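Local coordinates for DUF1896 domain-containing protein (Porphyromonas gingivalis, PDB 2APL) that is of unknown function but belongs to the DUF1896 family and folds as a single, largely helical chain without beta strands, at residues P100-L103 and A107-S110; Y75-S80 and P125-L130; V139-I142 and H146-T149. All blocks are in the same frame, centred on the assembly; numbering follows the deposited sequence.

Contact 1 of 3, residues P100-L103 and A107-S110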
loop_
_atom_site.group_PDB
_atom_site.type_symbol
_atom_site.label_atom_id
_atom_site.label_comp_id
_atom_site.label_asym_id
_atom_site.label_seq_id
_atom_site.Cartn_x
_atom_site.Cartn_y
_atom_site.Cartn_z
ATOM N N PRO A 100 2.920 -10.444 5.264
ATOM C CA PRO A 100 1.571 -10.841 4.790
ATOM C C PRO A 100 0.792 -11.703 5.787
ATOM O O PRO A 100 -0.421 -11.589 5.858
ATOM C CB PRO A 100 1.842 -11.663 3.501
ATOM C CG PRO A 100 3.228 -11.327 3.114
ATOM C CD PRO A 100 3.982 -10.932 4.363
ATOM N N ILE A 101 1.486 -12.533 6.559
ATOM C CA ILE A 101 0.843 -13.393 7.560
ATOM C C ILE A 101 0.413 -12.602 8.775
ATOM O O ILE A 101 -0.689 -12.806 9.296
ATOM C CB ILE A 101 1.800 -14.545 8.028
ATOM C CG1 ILE A 101 2.156 -15.477 6.881
ATOM C CG2 ILE A 101 1.125 -15.416 9.058
ATOM C CD1 ILE A 101 2.742 -14.828 5.713
ATOM N N LEU A 102 1.290 -11.728 9.238
ATOM C CA LEU A 102 0.962 -10.783 10.321
ATOM C C LEU A 102 -0.217 -9.903 9.947
ATOM O O LEU A 102 -1.059 -9.604 10.801
ATOM C CB LEU A 102 2.157 -9.913 10.676
ATOM C CG LEU A 102 3.263 -10.613 11.454
ATOM C CD1 LEU A 102 4.470 -9.739 11.511
ATOM C CD2 LEU A 102 2.749 -10.959 12.913
ATOM N N LEU A 103 -0.293 -9.494 8.666
ATOM C CA LEU A 103 -1.446 -8.707 8.187
ATOM C C LEU A 103 -2.795 -9.431 8.396
ATOM O O LEU A 103 -3.814 -8.780 8.607
ATOM C CB LEU A 103 -1.266 -8.279 6.715
ATOM C CG LEU A 103 -2.001 -7.009 6.280
ATOM C CD1 LEU A 103 -1.893 -5.886 7.293
ATOM C CD2 LEU A 103 -1.472 -6.585 4.838
ATOM N N ALA A 107 -4.412 -10.110 16.417
ATOM C CA ALA A 107 -3.742 -9.124 17.253
ATOM C C ALA A 107 -3.259 -7.900 16.458
ATOM O O ALA A 107 -3.506 -6.754 16.886
ATOM C CB ALA A 107 -2.578 -9.735 18.014
ATOM N N ILE A 108 -2.566 -8.151 15.324
ATOM C CA ILE A 108 -2.038 -7.059 14.456
ATOM C C ILE A 108 -3.195 -6.229 13.827
ATOM O O ILE A 108 -3.191 -4.982 13.873
ATOM C CB ILE A 108 -1.087 -7.642 13.383
ATOM C CG1 ILE A 108 0.177 -8.248 14.039
ATOM C CG2 ILE A 108 -0.742 -6.564 12.270
ATOM C CD1 ILE A 108 1.282 -7.231 14.546
ATOM N N GLN A 109 -4.179 -6.890 13.218
ATOM C CA GLN A 109 -5.322 -6.165 12.698
ATOM C C GLN A 109 -5.996 -5.219 13.706
ATOM O O GLN A 109 -6.351 -4.075 13.366
ATOM C CB GLN A 109 -6.364 -7.165 12.175
ATOM C CG GLN A 109 -5.877 -7.993 10.989
ATOM C CD GLN A 109 -6.929 -8.945 10.501
ATOM O OE1 GLN A 109 -7.616 -9.554 11.276
ATOM N NE2 GLN A 109 -7.017 -9.115 9.213
ATOM N N SER A 110 -6.200 -5.710 14.924
ATOM C CA SER A 110 -6.894 -4.956 15.993
ATOM C C SER A 110 -6.122 -3.688 16.344
ATOM O O SER A 110 -6.720 -2.685 16.800
ATOM C CB SER A 110 -7.093 -5.810 17.252
ATOM O OG SER A 110 -5.927 -5.794 18.068
#

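Contact 2 of 3, residues Y75-S80 and P125-L130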
loop_
_atom_site.group_PDB
_atom_site.type_symbol
_atom_site.label_atom_id
_atom_site.label_comp_id
_atom_site.label_asym_id
_atom_site.label_seq_id
_atom_site.Cartn_x
_atom_site.Cartn_y
_atom_site.Cartn_z
ATOM N N TYR A 75 1.145 -3.331 4.842
ATOM C CA TYR A 75 2.235 -4.230 4.468
ATOM C C TYR A 75 3.599 -3.584 4.631
ATOM O O TYR A 75 4.446 -4.139 5.341
ATOM C CB TYR A 75 2.047 -4.779 3.071
ATOM C CG TYR A 75 3.266 -5.511 2.535
ATOM C CD1 TYR A 75 3.467 -6.866 2.828
ATOM C CD2 TYR A 75 4.244 -4.837 1.774
ATOM C CE1 TYR A 75 4.625 -7.549 2.373
ATOM C CE2 TYR A 75 5.390 -5.515 1.284
ATOM C CZ TYR A 75 5.549 -6.857 1.575
ATOM O OH TYR A 75 6.642 -7.527 1.125
ATOM N N ASP A 76 3.799 -2.416 4.014
ATOM C CA ASP A 76 5.054 -1.673 4.135
ATOM C C ASP A 76 5.399 -1.332 5.594
ATOM O O ASP A 76 6.572 -1.356 5.985
ATOM C CB ASP A 76 5.005 -0.361 3.307
ATOM C CG ASP A 76 5.141 -0.588 1.775
ATOM O OD1 ASP A 76 5.359 -1.742 1.323
ATOM O OD2 ASP A 76 5.016 0.420 1.010
ATOM N N THR A 77 4.388 -0.962 6.385
ATOM C CA THR A 77 4.592 -0.580 7.783
ATOM C C THR A 77 5.126 -1.799 8.614
ATOM O O THR A 77 6.089 -1.676 9.408
ATOM C CB THR A 77 3.278 -0.039 8.403
ATOM O OG1 THR A 77 2.891 1.129 7.707
ATOM C CG2 THR A 77 3.468 0.361 9.907
ATOM N N LEU A 78 4.532 -2.971 8.377
ATOM C CA LEU A 78 4.980 -4.202 9.070
ATOM C C LEU A 78 6.404 -4.568 8.659
ATOM O O LEU A 78 7.226 -4.909 9.516
ATOM C CB LEU A 78 4.019 -5.361 8.760
ATOM C CG LEU A 78 2.655 -5.192 9.427
ATOM C CD1 LEU A 78 1.671 -6.168 8.803
ATOM C CD2 LEU A 78 2.739 -5.411 10.949
ATOM N N VAL A 79 6.690 -4.464 7.360
ATOM C CA VAL A 79 8.040 -4.785 6.836
ATOM C C VAL A 79 9.081 -3.889 7.503
ATOM O O VAL A 79 10.111 -4.351 7.950
ATOM C CB VAL A 79 8.091 -4.675 5.277
ATOM C CG1 VAL A 79 9.498 -4.619 4.778
ATOM C CG2 VAL A 79 7.364 -5.849 4.642
ATOM N N SER A 80 8.786 -2.595 7.571
ATOM C CA SER A 80 9.676 -1.611 8.197
ATOM C C SER A 80 9.876 -1.850 9.711
ATOM O O SER A 80 11.011 -1.820 10.221
ATOM C CB SER A 80 9.140 -0.190 7.929
ATOM O OG SER A 80 9.869 0.782 8.673
ATOM N N PRO A 125 0.996 12.949 13.633
ATOM C CA PRO A 125 1.484 12.573 14.971
ATOM C C PRO A 125 1.178 11.118 15.319
ATOM O O PRO A 125 2.007 10.441 15.936
ATOM C CB PRO A 125 0.725 13.522 15.920
ATOM C CG PRO A 125 0.434 14.738 15.089
ATOM C CD PRO A 125 0.218 14.212 13.670
ATOM N N GLU A 126 0.022 10.615 14.882
ATOM C CA GLU A 126 -0.390 9.292 15.320
ATOM C C GLU A 126 0.387 8.123 14.703
ATOM O O GLU A 126 0.347 7.009 15.239
ATOM C CB GLU A 126 -1.922 9.094 15.371
ATOM C CG GLU A 126 -2.784 9.973 14.494
ATOM C CD GLU A 126 -2.997 11.414 14.992
ATOM O OE1 GLU A 126 -3.068 11.690 16.220
ATOM O OE2 GLU A 126 -3.122 12.288 14.116
ATOM N N TYR A 127 1.161 8.387 13.646
ATOM C CA TYR A 127 2.068 7.365 13.102
ATOM C C TYR A 127 2.998 6.737 14.151
ATOM O O TYR A 127 3.143 5.530 14.212
ATOM C CB TYR A 127 2.899 7.860 11.891
ATOM C CG TYR A 127 3.684 6.714 11.258
ATOM C CD1 TYR A 127 3.011 5.668 10.589
ATOM C CD2 TYR A 127 5.078 6.636 11.359
ATOM C CE1 TYR A 127 3.706 4.584 10.030
ATOM C CE2 TYR A 127 5.787 5.539 10.801
ATOM C CZ TYR A 127 5.086 4.530 10.142
ATOM O OH TYR A 127 5.739 3.453 9.582
ATOM N N GLU A 128 3.639 7.569 14.966
ATOM C CA GLU A 128 4.612 7.067 15.922
ATOM C C GLU A 128 3.911 6.143 16.918
ATOM O O GLU A 128 4.464 5.119 17.306
ATOM C CB GLU A 128 5.370 8.208 16.636
ATOM C CG GLU A 128 5.223 9.621 16.028
ATOM C CD GLU A 128 5.515 9.760 14.495
ATOM O OE1 GLU A 128 6.452 9.104 13.959
ATOM O OE2 GLU A 128 4.805 10.556 13.825
ATOM N N HIS A 129 2.675 6.492 17.285
ATOM C CA HIS A 129 1.849 5.665 18.144
ATOM C C HIS A 129 1.569 4.281 17.557
ATOM O O HIS A 129 1.723 3.257 18.242
ATOM C CB HIS A 129 0.533 6.360 18.492
ATOM C CG HIS A 129 0.695 7.580 19.344
ATOM N ND1 HIS A 129 0.314 8.834 18.920
ATOM C CD2 HIS A 129 1.167 7.736 20.608
ATOM C CE1 HIS A 129 0.563 9.719 19.875
ATOM N NE2 HIS A 129 1.084 9.078 20.910
ATOM N N LEU A 130 1.114 4.269 16.307
ATOM C CA LEU A 130 0.939 3.033 15.568
ATOM C C LEU A 130 2.222 2.179 15.576
ATOM O O LEU A 130 2.194 1.019 15.965
ATOM C CB LEU A 130 0.488 3.330 14.106
ATOM C CG LEU A 130 0.370 2.079 13.244
ATOM C CD1 LEU A 130 -0.636 1.059 13.835
ATOM C CD2 LEU A 130 0.026 2.470 11.807
#

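Contact 3 of 3, residues V139-I142 and H146-T149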
loop_
_atom_site.group_PDB
_atom_site.type_symbol
_atom_site.label_atom_id
_atom_site.label_comp_id
_atom_site.label_asym_id
_atom_site.label_seq_id
_atom_site.Cartn_x
_atom_site.Cartn_y
_atom_site.Cartn_z
ATOM N N VAL A 139 6.733 -7.970 19.778
ATOM C CA VAL A 139 7.439 -8.441 20.991
ATOM C C VAL A 139 6.576 -9.459 21.760
ATOM O O VAL A 139 7.076 -10.484 22.203
ATOM C CB VAL A 139 7.876 -7.259 21.912
ATOM C CG1 VAL A 139 8.371 -7.765 23.269
ATOM C CG2 VAL A 139 8.967 -6.450 21.219
ATOM N N LEU A 140 5.278 -9.181 21.893
ATOM C CA LEU A 140 4.449 -10.044 22.703
ATOM C C LEU A 140 4.270 -11.361 21.982
ATOM O O LEU A 140 4.251 -12.406 22.648
ATOM C CB LEU A 140 3.068 -9.431 23.000
ATOM C CG LEU A 140 3.158 -8.349 24.086
ATOM C CD1 LEU A 140 1.777 -7.683 24.324
ATOM C CD2 LEU A 140 3.749 -8.864 25.376
ATOM N N LEU A 141 4.070 -11.290 20.662
ATOM C CA LEU A 141 3.891 -12.492 19.817
ATOM C C LEU A 141 5.096 -13.412 19.945
ATOM O O LEU A 141 4.942 -14.618 20.180
ATOM C CB LEU A 141 3.632 -12.110 18.340
ATOM C CG LEU A 141 2.190 -11.686 17.964
ATOM C CD1 LEU A 141 2.176 -10.967 16.570
ATOM C CD2 LEU A 141 1.208 -12.896 18.008
ATOM N N ILE A 142 6.292 -12.853 19.861
ATOM C CA ILE A 142 7.543 -13.619 20.077
ATOM C C ILE A 142 7.683 -14.180 21.516
ATOM O O ILE A 142 7.971 -15.373 21.689
ATOM C CB ILE A 142 8.765 -12.751 19.768
ATOM C CG1 ILE A 142 8.727 -12.274 18.291
ATOM C CG2 ILE A 142 10.106 -13.496 20.075
ATOM C CD1 ILE A 142 9.887 -11.306 17.927
ATOM N N HIS A 146 3.789 -17.216 20.006
ATOM C CA HIS A 146 2.557 -17.233 19.225
ATOM C C HIS A 146 2.796 -16.566 17.861
ATOM O O HIS A 146 1.855 -16.220 17.150
ATOM C CB HIS A 146 1.375 -16.580 19.996
ATOM C CG HIS A 146 0.671 -17.509 20.946
ATOM N ND1 HIS A 146 -0.469 -18.212 20.607
ATOM C CD2 HIS A 146 0.953 -17.857 22.227
ATOM C CE1 HIS A 146 -0.851 -18.961 21.630
ATOM N NE2 HIS A 146 -0.005 -18.767 22.627
ATOM N N LEU A 147 4.065 -16.405 17.488
ATOM C CA LEU A 147 4.376 -15.821 16.197
ATOM C C LEU A 147 3.953 -16.811 15.070
ATOM O O LEU A 147 4.242 -18.012 15.141
ATOM C CB LEU A 147 5.852 -15.377 16.130
ATOM C CG LEU A 147 6.296 -14.490 14.947
ATOM C CD1 LEU A 147 5.704 -13.060 15.004
ATOM C CD2 LEU A 147 7.817 -14.440 14.848
ATOM N N PRO A 148 3.197 -16.316 14.073
ATOM C CA PRO A 148 2.818 -17.176 12.943
ATOM C C PRO A 148 4.059 -17.653 12.204
ATOM O O PRO A 148 5.098 -16.986 12.214
ATOM C CB PRO A 148 1.959 -16.273 12.053
ATOM C CG PRO A 148 1.679 -15.030 12.837
ATOM C CD PRO A 148 2.684 -14.932 13.944
ATOM N N THR A 149 3.993 -18.838 11.614
ATOM C CA THR A 149 5.235 -19.458 11.121
ATOM C C THR A 149 5.267 -19.698 9.614
ATOM O O THR A 149 4.338 -19.308 8.885
ATOM C CB THR A 149 5.582 -20.775 11.875
ATOM O OG1 THR A 149 4.443 -21.647 11.859
ATOM C CG2 THR A 149 6.007 -20.491 13.325
#

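Contact 1 of 3, residues P100-L103 and A107-S110
Ile108 meets Leu102 with CG1 turned beside its own backbone N (chi1 -65°) and CG2 anti to that N, so the fork at CB opens around the carbonyl oxygen of Leu102. Ile108 CB lies 3.2 Å from Leu102 O, and the CG2 branch follows at 3.4 Å from the same oxygen. Leu102 adds a methyl group: the two side chains cross obliquely, with Leu102 CD2 3.9 Å from Ile108 CG1. Leu102 and Ile108 thus meet in two ways, methyl on methylene and branched carbon over a carbonyl oxygen.

One residue further along, Gln109 does something similar with a polar end. Its chain runs extended beyond CG (chi2 -179°), alongside helix 94-103, where Gln109 CG comes to 3.2 Å from Leu103 O. The amide then reaches the same oxygen, Gln109 NE2 giving Leu103 O a weak hydrogen bond of 3.3 Å. The bond is strongly bent, with 123° at the hydrogen, while CG rests against the oxygen that accepts it.

Three of these residues also pack on other helices. Ile108 and Leu103 both lean on Leu78 of helix 74-85, while Leu102 and Ile108 touch Leu141 and Ile138 of helix 126-143, respectively. Just before the second segment, Asn105 OD1 accepts a hydrogen bond from Ile108 N near the start of helix 106-112.

The paired CA atoms run in step, Leu102 with Ile108 and Leu103 with Gln109, the first pair being 6.3 Å apart. The arrangement is that of a short connection between two consecutive helices of an all-alpha fold, in which residues 100-103 of helix 94-103 pack directly on the opening turn of helix 106-112.

Contact 2 of 3, residues Y75-S80 and P125-L130
Thr77 and Tyr127 make most of this contact by plain van der Waals packing. They come at each other from opposite directions, the methyl of one meeting the hydroxyl end of the other: Thr77 CG2 is 3.9 Å from Tyr127 OH. The methyl sits obliquely to the tyrosine ring. What carries the ring this far is its first torsion, which sets CG anti to the backbone N (chi1 -173°) and sends the phenol out from helix 126-143 across the distance between the two backbones; even the nearest CA pair, Thr77 and Leu130, is 9.3 Å apart. A second, looser apolar touch comes from Leu130, whose CD2 lies 4.5 Å from Thr77 CG2. The threonine methyl therefore has both the tyrosine and the leucine as neighbours from one helix.

Polar interactions play no part in joining the segments. Tyr127 OH and Thr77 OG1 stay 4.1 Å apart. The threonine hydroxyl turns to its own helix instead: OG1 sits beside the backbone N of Thr77, where it is hydrogen-bonded to Ser73 O one turn earlier. That bond helps hold the rotation of the side chain and so leaves the methyl turned to the opposite helix. Next to Thr77, Asp76 OD2 is hydrogen-bonded to His23 ND1.

Aromatic and aliphatic neighbours complete the packing. Phe72 touches Thr77 and Tyr127 alike, bridging the pair from the loop ahead of helix 74-85. Leu130 is also packed on Phe121, Val111 and Phe112.

With 44 residues between the two segments, the contact brings helix 74-85 against the beginning of helix 126-143 through the long reach of Tyr127 to a short threonine, a long-range helix-helix packing within the hydrophobic core of an all-alpha domain.

Contact 3 of 3, residues V139-I142 and H146-T149
A pi-turn ends helix 126-143, and the loop that follows folds back on the last helical turns. The turn is closed by a 6-to-1 backbone hydrogen bond, wider than the alpha-helical repeat: His146 N donates to Leu141 O at 2.8 Å. It is nearly straight, 166° at the hydrogen, and lies in the carbonyl plane. Within the turn, Ser144 OG is hydrogen-bonded to Leu140 O and weakly to Leu141 O.

Side chains meet across the turn as well. Leu147, with CG anti to its backbone N (chi1 -168°), spreads its two methyls over neighbouring residues of the helix. Its CD1 lies 4.0 Å from Leu141 CB, and its CD2 lies 4.2 Å from Ile142 CG1, the isoleucine running alongside and pointing the same way. Phe86 packs on Ile142 and Leu90 on Leu147, extending this apolar patch. Beyond the turn Pro148 leans on Ile101 and Leu102 of helix 94-103, so the loop joins the terminal helix to an earlier one.

The His146 side chain leads away from the helix, while Leu141 CD2 sits 3.5 Å from the carbonyl oxygen O of His146.

The three contacts lie in the part of the fold built from helices 74-85 to 126-143; no active site is known for this protein. Contact 1 is the common neighbour: its centre is 13 Å from that of contact 2 and 11 Å from that of contact 3. Toward contact 2 the join runs through Leu78, whose CD2 is 3.9 Å from Ile108 CG2. Toward contact 3 it runs through Leu102 CD2, which touches Leu141 CD1 at 3.7 Å. Contacts 2 and 3 share helix 126-143 but use different parts of it, their centres 18 Å apart and their nearest atoms about 8 Å. Along the chain, residues 100-110 fall between the two halves of contact 2, and contact 3 follows afterwards.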